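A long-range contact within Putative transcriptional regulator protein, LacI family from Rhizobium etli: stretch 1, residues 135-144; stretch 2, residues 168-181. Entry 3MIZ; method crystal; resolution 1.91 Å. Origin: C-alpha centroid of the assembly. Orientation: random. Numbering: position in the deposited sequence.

Stretch 1 (135-144) GYIRLNPILL
Stretch 2 (168-181) SISLGMDGPVGAEN

The side chain of Asn-140 is the polar hub of this contact. Its ND2 carries two hydrogens and spends both across the interface, one on Glu-180 OE2 and one on Gly-175 O, each at 2.9 Å and nearly linear (171° and 173°). Its OD1 turns back to accept from Ile-142 N at 3.1 Å and also takes a hydrogen from a water, 2.8 Å from OD1, that in turn accepts from Gly-175 N at 2.7 Å. An amide suits this place because it donates and accepts from one planar group; chi1 is t (-162°) and chi2 -33°. Glu-180 (chi1 m, chi2 109°), just after the type II turn Pro-176 to Ala-179, uses its other oxygen, OE1, to accept weak bonds from two amides of that turn, Gly-178 N at 2.9 Å and Ala-179 N at 3.3 Å.

Before this hub, strands 135-138 and 168-171 run parallel, their axes 13° apart and 4.6 Å at closest approach. Gly-135 pairs with Ser-168, Tyr-136 with Ile-169, Ile-137 with Ser-170 and Arg-138 with Leu-171, with CA-CA spacings of about 4.3 to 5.0 Å. The ladder is Tyr-136 N to Ser-168 O, 2.8 Å; Ser-170 N to Tyr-136 O, 3.0 Å; Arg-138 N to Ser-170 O, 2.8 Å; and Gly-172 N to Arg-138 O, 3.2 Å. At this last rung a second water donates to Arg-138 O (2.8 Å) and Met-173 O (2.6 Å) and accepts from Gly-172 N (2.9 Å).

Side chains alternate between faces. Ile-137 (m, t) shares one with Ser-168 and Ser-170; its CG2 lies 3.8 Å from Gly-172 CA, where a CB on Gly-172 would clash with that methyl. On the other face, Arg-138 (m, t, p, chi4 -176°) extends beside Ile-169 and Leu-171, both m, t. Its CD lies 3.8 Å from Ile-169 CG2, and Leu-171 CD2 covers one guanidinium face, 3.5 Å from Arg-138 CZ: the aliphatic stem and flat cation both tolerate apolar neighbours.

Beyond the strands, a type I turn from Asn-140 to Leu-143 is closed by Leu-143 N to Asn-140 O at 2.9 Å. Pro-141, with phi -58°, fits the turn and sets CG 3.3 Å from Leu-171 CD2. Val-177 (chi1 t) offers CG2 to Ile-142 CG2 at 3.5 Å and Leu-143 CD2 at 3.8 Å. Selenomethionine Met-173 (p, t, p) places SE 4.2 Å from Leu-139 CD1. Gly-175, at phi 110° and psi -169°, adopts a backbone conformation that calls for glycine.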

# COMPACT_ATOMS: atom_id res chain seq x y z
N GLY A 135 7.30 11.87 -23.52
CA GLY A 135 8.14 12.05 -22.35
C GLY A 135 8.12 10.79 -21.52
O GLY A 135 7.17 10.01 -21.57
N TYR A 136 9.18 10.56 -20.75
CA TYR A 136 9.27 9.38 -19.90
C TYR A 136 10.01 9.79 -18.63
O TYR A 136 11.16 10.22 -18.68
CB TYR A 136 10.03 8.25 -20.60
CG TYR A 136 9.99 6.94 -19.85
CD1 TYR A 136 8.99 5.99 -20.10
CD2 TYR A 136 10.91 6.68 -18.83
CE1 TYR A 136 8.91 4.81 -19.34
CE2 TYR A 136 10.83 5.51 -18.06
CZ TYR A 136 9.82 4.59 -18.32
OH TYR A 136 9.72 3.46 -17.54
N ILE A 137 9.34 9.69 -17.48
CA ILE A 137 9.97 10.03 -16.22
C ILE A 137 10.28 8.71 -15.53
O ILE A 137 9.38 7.94 -15.16
CB ILE A 137 9.07 10.94 -15.37
CG1 ILE A 137 8.73 12.21 -16.17
CG2 ILE A 137 9.80 11.36 -14.11
CD1 ILE A 137 7.92 13.23 -15.40
N ARG A 138 11.58 8.45 -15.40
CA ARG A 138 12.12 7.22 -14.84
C ARG A 138 11.94 6.88 -13.37
O ARG A 138 12.11 7.72 -12.48
CB ARG A 138 13.63 7.16 -15.13
CG ARG A 138 13.98 7.26 -16.60
CD ARG A 138 15.48 7.48 -16.78
NE ARG A 138 16.26 6.36 -16.24
CZ ARG A 138 17.59 6.34 -16.21
NH1 ARG A 138 18.28 7.37 -16.68
NH2 ARG A 138 18.23 5.28 -15.73
N LEU A 139 11.61 5.62 -13.13
CA LEU A 139 11.47 5.08 -11.79
C LEU A 139 12.92 4.86 -11.33
O LEU A 139 13.84 4.84 -12.15
CB LEU A 139 10.73 3.74 -11.85
CG LEU A 139 10.51 2.93 -10.57
CD1 LEU A 139 9.64 3.69 -9.60
CD2 LEU A 139 9.87 1.60 -10.93
N ASN A 140 13.11 4.70 -10.02
CA ASN A 140 14.43 4.48 -9.42
C ASN A 140 15.29 3.54 -10.27
O ASN A 140 14.96 2.37 -10.44
CB ASN A 140 14.27 3.87 -8.02
CG ASN A 140 15.53 4.01 -7.18
OD1 ASN A 140 16.65 3.98 -7.71
ND2 ASN A 140 15.35 4.16 -5.88
N PRO A 141 16.41 4.05 -10.82
CA PRO A 141 17.33 3.27 -11.66
C PRO A 141 17.92 2.01 -11.01
O PRO A 141 18.38 1.11 -11.71
CB PRO A 141 18.43 4.28 -12.01
CG PRO A 141 17.71 5.57 -11.99
CD PRO A 141 16.84 5.46 -10.76
N ILE A 142 17.90 1.95 -9.68
CA ILE A 142 18.42 0.77 -8.99
C ILE A 142 17.51 -0.42 -9.25
O ILE A 142 17.94 -1.58 -9.17
CB ILE A 142 18.51 1.01 -7.46
CG1 ILE A 142 19.22 -0.17 -6.80
CG2 ILE A 142 17.13 1.18 -6.88
CD1 ILE A 142 19.44 0.00 -5.30
N LEU A 143 16.26 -0.13 -9.57
CA LEU A 143 15.28 -1.17 -9.83
C LEU A 143 15.44 -1.77 -11.22
O LEU A 143 15.44 -1.06 -12.23
CB LEU A 143 13.87 -0.60 -9.67
CG LEU A 143 13.50 -0.19 -8.25
CD1 LEU A 143 12.09 0.38 -8.21
CD2 LEU A 143 13.61 -1.41 -7.34
N LEU A 144 15.56 -3.09 -11.26
CA LEU A 144 15.69 -3.81 -12.52
C LEU A 144 14.49 -3.51 -13.42
O LEU A 144 14.64 -3.25 -14.61
CB LEU A 144 15.77 -5.32 -12.28
CG LEU A 144 15.74 -6.14 -13.57
CD1 LEU A 144 17.03 -5.90 -14.36
CD2 LEU A 144 15.56 -7.62 -13.26
N SER A 168 11.68 13.00 -24.35
CA SER A 168 12.04 13.80 -23.18
C SER A 168 12.15 12.79 -22.05
O SER A 168 11.14 12.40 -21.46
CB SER A 168 10.96 14.83 -22.85
OG SER A 168 11.01 15.96 -23.70
N ILE A 169 13.37 12.35 -21.75
CA ILE A 169 13.59 11.37 -20.70
C ILE A 169 14.26 12.03 -19.51
O ILE A 169 15.25 12.74 -19.65
CB ILE A 169 14.46 10.20 -21.21
CG1 ILE A 169 13.81 9.60 -22.46
CG2 ILE A 169 14.60 9.13 -20.12
CD1 ILE A 169 14.60 8.49 -23.13
N SER A 170 13.71 11.80 -18.32
CA SER A 170 14.27 12.39 -17.11
C SER A 170 14.13 11.46 -15.92
O SER A 170 13.21 10.64 -15.86
CB SER A 170 13.55 13.70 -16.78
OG SER A 170 13.51 14.58 -17.90
N LEU A 171 15.05 11.58 -14.96
CA LEU A 171 14.96 10.79 -13.75
C LEU A 171 13.93 11.49 -12.88
O LEU A 171 13.80 12.71 -12.94
CB LEU A 171 16.30 10.77 -13.00
CG LEU A 171 17.44 9.93 -13.57
CD1 LEU A 171 18.71 10.20 -12.78
CD2 LEU A 171 17.06 8.47 -13.52
N GLY A 172 13.20 10.72 -12.08
CA GLY A 172 12.21 11.32 -11.20
C GLY A 172 12.60 11.09 -9.75
O GLY A 172 12.06 11.72 -8.85
N MSE A 173 13.55 10.19 -9.53
CA MSE A 173 13.96 9.88 -8.17
C MSE A 173 15.23 9.05 -8.18
O MSE A 173 15.63 8.50 -9.21
CB MSE A 173 12.88 9.06 -7.48
CG MSE A 173 12.77 7.69 -8.11
SE MSE A 173 11.44 6.63 -7.26
CE MSE A 173 9.85 7.53 -7.95
N ASP A 174 15.85 8.95 -7.01
CA ASP A 174 17.06 8.17 -6.84
C ASP A 174 17.30 7.96 -5.36
O ASP A 174 16.68 8.62 -4.53
CB ASP A 174 18.26 8.87 -7.49
CG ASP A 174 18.45 10.29 -7.00
OD1 ASP A 174 18.60 10.49 -5.78
OD2 ASP A 174 18.46 11.21 -7.84
N GLY A 175 18.19 7.04 -5.02
CA GLY A 175 18.47 6.77 -3.63
C GLY A 175 17.93 5.42 -3.21
O GLY A 175 17.53 4.62 -4.07
N PRO A 176 17.91 5.12 -1.91
CA PRO A 176 17.41 3.83 -1.41
C PRO A 176 15.93 3.65 -1.74
O PRO A 176 15.13 4.55 -1.54
CB PRO A 176 17.64 3.93 0.10
CG PRO A 176 18.78 4.93 0.22
CD PRO A 176 18.40 5.96 -0.80
N VAL A 177 15.58 2.47 -2.25
CA VAL A 177 14.19 2.18 -2.59
C VAL A 177 13.30 2.37 -1.36
O VAL A 177 13.62 1.89 -0.28
CB VAL A 177 14.04 0.72 -3.09
CG1 VAL A 177 12.58 0.44 -3.41
CG2 VAL A 177 14.90 0.51 -4.33
N GLY A 178 12.20 3.09 -1.54
CA GLY A 178 11.29 3.33 -0.43
C GLY A 178 11.80 4.38 0.55
O GLY A 178 11.35 4.44 1.69
N ALA A 179 12.74 5.20 0.10
CA ALA A 179 13.31 6.26 0.93
C ALA A 179 14.10 7.18 0.01
O ALA A 179 15.10 7.78 0.40
CB ALA A 179 14.22 5.66 1.99
N GLU A 180 13.63 7.28 -1.22
CA GLU A 180 14.29 8.06 -2.24
C GLU A 180 14.21 9.56 -2.12
O GLU A 180 13.37 10.12 -1.40
CB GLU A 180 13.77 7.67 -3.63
CG GLU A 180 14.05 6.23 -3.99
CD GLU A 180 12.80 5.37 -3.99
OE1 GLU A 180 11.94 5.57 -3.10
OE2 GLU A 180 12.68 4.50 -4.88
N ASN A 181 15.11 10.20 -2.84
CA ASN A 181 15.17 11.65 -2.97
C ASN A 181 14.18 11.70 -4.13
O ASN A 181 14.46 11.20 -5.20
CB ASN A 181 16.59 12.04 -3.39
CG ASN A 181 16.70 13.48 -3.84
OD1 ASN A 181 15.88 14.33 -3.49
ND2 ASN A 181 17.74 13.75 -4.61
O HOH W 1 14.69 8.21 -11.66
O HOH W 2 18.94 5.38 -7.07